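Local coordinates for separin (Saccharomyces cerevisiae, PDB 5U1T), which cleaves the cohesin subunit MCD1/SCC1 at the onset of anaphase to let chromosomes separate, and is held inactive by securin for most of the cell cycle, at residues 785-797 and 826-838. Residues are numbered along the deposited sequence; the frame is centred on the assembly and turned at random.
Sequences RLALLKSLSFSFF and LEEPIIVYRCLHF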
# COMPACT_ATOMS: atom_id res chain seq x y z
N ARG A 785 -4.80 2.51 4.77
CA ARG A 785 -4.19 3.76 4.35
C ARG A 785 -2.69 3.55 4.16
O ARG A 785 -2.09 4.07 3.22
CB ARG A 785 -4.46 4.87 5.37
CG ARG A 785 -3.92 6.21 4.94
CD ARG A 785 -4.18 7.25 5.97
NE ARG A 785 -3.54 6.97 7.24
CZ ARG A 785 -2.39 7.50 7.63
NH1 ARG A 785 -1.88 7.18 8.81
NH2 ARG A 785 -1.75 8.35 6.85
N LEU A 786 -2.09 2.76 5.05
CA LEU A 786 -0.67 2.48 4.98
C LEU A 786 -0.41 1.59 3.78
O LEU A 786 0.60 1.75 3.10
CB LEU A 786 -0.18 1.81 6.27
CG LEU A 786 -0.34 2.59 7.57
CD1 LEU A 786 0.08 1.75 8.76
CD2 LEU A 786 0.39 3.93 7.55
N ALA A 787 -1.31 0.64 3.53
CA ALA A 787 -1.17 -0.26 2.39
C ALA A 787 -1.07 0.54 1.10
O ALA A 787 -0.18 0.32 0.28
CB ALA A 787 -2.34 -1.22 2.31
N LEU A 788 -1.99 1.50 0.97
CA LEU A 788 -2.12 2.36 -0.18
C LEU A 788 -0.96 3.33 -0.31
O LEU A 788 -0.61 3.74 -1.41
CB LEU A 788 -3.44 3.13 -0.08
CG LEU A 788 -3.77 4.01 -1.26
CD1 LEU A 788 -3.81 3.16 -2.51
CD2 LEU A 788 -5.11 4.66 -1.01
N LEU A 789 -0.37 3.72 0.81
CA LEU A 789 0.81 4.57 0.80
C LEU A 789 1.98 3.82 0.20
O LEU A 789 2.67 4.32 -0.68
CB LEU A 789 1.13 5.05 2.21
CG LEU A 789 0.32 6.28 2.62
CD1 LEU A 789 0.64 6.68 4.06
CD2 LEU A 789 0.60 7.44 1.67
N LYS A 790 2.19 2.60 0.68
CA LYS A 790 3.27 1.76 0.21
C LYS A 790 3.08 1.50 -1.29
O LYS A 790 4.01 1.59 -2.08
CB LYS A 790 3.32 0.45 1.00
CG LYS A 790 4.19 0.51 2.26
CD LYS A 790 5.69 0.80 1.91
CE LYS A 790 6.66 0.74 3.15
NZ LYS A 790 8.10 1.07 2.81
N SER A 791 1.85 1.22 -1.68
CA SER A 791 1.54 0.89 -3.07
C SER A 791 1.66 2.07 -4.03
O SER A 791 2.07 1.90 -5.18
CB SER A 791 0.14 0.30 -3.17
OG SER A 791 0.20 -1.11 -3.12
N LEU A 792 1.28 3.25 -3.56
CA LEU A 792 1.20 4.41 -4.44
C LEU A 792 2.57 4.98 -4.69
O LEU A 792 2.84 5.50 -5.76
CB LEU A 792 0.29 5.48 -3.85
CG LEU A 792 -0.04 6.67 -4.75
CD1 LEU A 792 -0.39 6.20 -6.18
CD2 LEU A 792 -1.18 7.48 -4.15
N SER A 793 3.42 4.91 -3.67
CA SER A 793 4.78 5.40 -3.80
C SER A 793 5.56 4.44 -4.69
O SER A 793 6.39 4.86 -5.47
CB SER A 793 5.45 5.57 -2.43
OG SER A 793 5.27 4.42 -1.63
N PHE A 794 5.26 3.15 -4.56
CA PHE A 794 5.89 2.10 -5.35
C PHE A 794 5.64 2.35 -6.83
O PHE A 794 6.57 2.30 -7.64
CB PHE A 794 5.34 0.73 -4.94
CG PHE A 794 5.86 -0.42 -5.78
CD1 PHE A 794 5.43 -0.61 -7.10
CD2 PHE A 794 6.74 -1.34 -5.24
CE1 PHE A 794 5.89 -1.67 -7.86
CE2 PHE A 794 7.20 -2.42 -5.99
CZ PHE A 794 6.78 -2.58 -7.31
N SER A 795 4.39 2.62 -7.19
CA SER A 795 4.07 2.75 -8.60
C SER A 795 4.70 4.02 -9.19
O SER A 795 5.08 4.01 -10.34
CB SER A 795 2.56 2.73 -8.81
OG SER A 795 2.01 3.99 -8.55
N PHE A 796 4.88 5.09 -8.42
CA PHE A 796 5.70 6.20 -8.92
C PHE A 796 7.19 5.81 -9.11
O PHE A 796 7.74 6.05 -10.17
CB PHE A 796 5.62 7.42 -7.99
CG PHE A 796 4.43 8.29 -8.27
CD1 PHE A 796 4.43 9.18 -9.34
CD2 PHE A 796 3.29 8.22 -7.46
CE1 PHE A 796 3.33 9.98 -9.62
CE2 PHE A 796 2.19 9.01 -7.73
CZ PHE A 796 2.21 9.90 -8.80
N PHE A 797 7.81 5.23 -8.09
CA PHE A 797 9.13 4.65 -8.23
C PHE A 797 9.22 3.77 -9.51
O PHE A 797 10.10 3.96 -10.34
CB PHE A 797 9.50 3.81 -7.00
CG PHE A 797 9.50 4.58 -5.70
CD1 PHE A 797 9.50 5.97 -5.68
CD2 PHE A 797 9.51 3.91 -4.48
CE1 PHE A 797 9.49 6.67 -4.46
CE2 PHE A 797 9.52 4.59 -3.27
CZ PHE A 797 9.52 5.98 -3.25
N LEU A 826 2.30 14.96 2.60
CA LEU A 826 2.28 13.77 3.42
C LEU A 826 3.01 13.97 4.72
O LEU A 826 3.73 14.93 4.89
CB LEU A 826 2.98 12.66 2.69
CG LEU A 826 2.79 11.39 3.44
CD1 LEU A 826 1.44 11.60 4.09
CD2 LEU A 826 2.73 10.27 2.44
N GLU A 827 2.83 13.04 5.65
CA GLU A 827 3.52 13.12 6.90
C GLU A 827 4.17 11.83 7.37
O GLU A 827 4.90 11.87 8.32
CB GLU A 827 2.60 13.68 7.98
CG GLU A 827 2.67 15.19 8.14
CD GLU A 827 2.24 15.70 9.52
OE1 GLU A 827 3.03 15.63 10.47
OE2 GLU A 827 1.10 16.19 9.65
N GLU A 828 3.94 10.69 6.73
CA GLU A 828 4.57 9.44 7.19
C GLU A 828 6.06 9.44 6.88
O GLU A 828 6.45 9.39 5.75
CB GLU A 828 3.88 8.21 6.63
CG GLU A 828 2.40 8.13 6.93
CD GLU A 828 2.07 8.09 8.39
OE1 GLU A 828 2.71 7.34 9.13
OE2 GLU A 828 1.17 8.82 8.82
N PRO A 829 6.88 9.42 7.91
CA PRO A 829 8.33 9.57 7.76
C PRO A 829 8.99 8.51 6.88
O PRO A 829 9.86 8.84 6.06
CB PRO A 829 8.84 9.48 9.20
CG PRO A 829 7.71 10.01 10.00
CD PRO A 829 6.48 9.46 9.33
N ILE A 830 8.59 7.26 6.98
CA ILE A 830 9.19 6.24 6.15
C ILE A 830 8.86 6.43 4.70
O ILE A 830 9.59 6.03 3.84
CB ILE A 830 8.76 4.84 6.58
CG1 ILE A 830 9.54 3.80 5.81
CG2 ILE A 830 7.31 4.64 6.29
CD1 ILE A 830 10.96 3.68 6.26
N ILE A 831 7.73 7.03 4.43
CA ILE A 831 7.35 7.27 3.05
C ILE A 831 8.04 8.52 2.53
O ILE A 831 8.59 8.53 1.43
CB ILE A 831 5.84 7.40 2.87
CG1 ILE A 831 5.14 6.13 3.35
CG2 ILE A 831 5.50 7.63 1.41
CD1 ILE A 831 5.44 4.90 2.51
N VAL A 832 8.03 9.58 3.34
CA VAL A 832 8.72 10.81 3.00
C VAL A 832 10.20 10.55 2.78
O VAL A 832 10.78 11.00 1.78
CB VAL A 832 8.49 11.87 4.08
CG1 VAL A 832 9.35 13.09 3.84
CG2 VAL A 832 7.03 12.26 4.12
N TYR A 833 10.83 9.80 3.68
CA TYR A 833 12.25 9.49 3.51
C TYR A 833 12.50 8.74 2.21
O TYR A 833 13.31 9.17 1.39
CB TYR A 833 12.82 8.67 4.66
CG TYR A 833 14.25 8.30 4.33
CD1 TYR A 833 15.23 9.29 4.25
CD2 TYR A 833 14.61 6.99 4.00
CE1 TYR A 833 16.52 9.00 3.88
CE2 TYR A 833 15.91 6.69 3.63
CZ TYR A 833 16.86 7.70 3.57
OH TYR A 833 18.16 7.43 3.21
N ARG A 834 11.83 7.60 2.02
CA ARG A 834 12.07 6.77 0.85
C ARG A 834 11.88 7.53 -0.45
O ARG A 834 12.65 7.34 -1.40
CB ARG A 834 11.15 5.55 0.85
CG ARG A 834 11.48 4.50 1.86
CD ARG A 834 12.93 4.08 1.79
NE ARG A 834 13.23 3.13 2.84
CZ ARG A 834 13.12 1.81 2.72
NH1 ARG A 834 12.75 1.29 1.56
NH2 ARG A 834 13.41 1.01 3.74
N CYS A 835 10.89 8.41 -0.49
CA CYS A 835 10.65 9.18 -1.70
C CYS A 835 11.77 10.18 -1.94
O CYS A 835 12.22 10.37 -3.06
CB CYS A 835 9.31 9.90 -1.63
SG CYS A 835 7.89 8.85 -1.86
N LEU A 836 12.22 10.83 -0.87
CA LEU A 836 13.31 11.78 -1.00
C LEU A 836 14.62 11.08 -1.40
O LEU A 836 15.44 11.67 -2.09
CB LEU A 836 13.51 12.56 0.29
CG LEU A 836 12.46 13.65 0.54
CD1 LEU A 836 12.66 14.30 1.91
CD2 LEU A 836 12.49 14.67 -0.59
N HIS A 837 14.79 9.83 -0.96
CA HIS A 837 15.97 9.06 -1.30
C HIS A 837 15.95 8.73 -2.77
O HIS A 837 16.97 8.80 -3.43
CB HIS A 837 16.04 7.77 -0.47
CG HIS A 837 17.06 6.77 -0.96
ND1 HIS A 837 18.41 6.93 -0.75
CD2 HIS A 837 16.91 5.59 -1.59
CE1 HIS A 837 19.05 5.89 -1.25
NE2 HIS A 837 18.16 5.05 -1.76
N PHE A 838 14.76 8.37 -3.26
CA PHE A 838 14.55 8.07 -4.66
C PHE A 838 14.74 9.30 -5.55
O PHE A 838 15.46 9.24 -6.54
CB PHE A 838 13.17 7.49 -4.88
CG PHE A 838 12.90 7.11 -6.29
CD1 PHE A 838 13.27 5.87 -6.77
CD2 PHE A 838 12.28 8.01 -7.15
CE1 PHE A 838 13.03 5.51 -8.08
CE2 PHE A 838 12.04 7.67 -8.46
CZ PHE A 838 12.41 6.42 -8.93
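With CG set opposite its own carbonyl carbon (chi1 -59°) in F797, and opposite the backbone N (chi1 -178°) in F838, the F797 ring comes alongside F838. Segments 785-797 and 829-838, lying on helices 782-805 and 829-845, run almost parallel with axes 10.7 Å apart at closest approach, consistent with an alpha-solenoid-like array in which helix 809-825 lies in sequence between the two. The two rings slide past each other as an offset stack, centroids 4.7 Å apart and planes 26° from parallel; F797 CD1 lies over one face of F838, 3.6 Å from its CG. F797 CA also sits over the F838 ring in a CH-pi contact. L819 and I823 of helix 809-825 pack on C835.

Further back along the interface, C835 SG approaches the F797 ring obliquely and touches S793 CB at 4.1 Å. I831 lies next, its CD1 reaching both S793 OG and K790 CD, each at 4.2 Å.

E828, the N-cap residue of helix 829-845, bends at chi2 and turns its carboxylate toward R785. R785 NH1 has its stronger bond to Q782, and NH2 bonds to the backbone of the chain of another protein. Its link to E828 is a weak, long salt bridge, R785 NH1 to E828 OE2 at 3.5 Å, with OE2 near the guanidinium plane but its exact position doubtful. L789 divides its two methyls: CD1 rests against E828 CG, while CD2 meets L826 CD2 tip to tip at 3.6 Å.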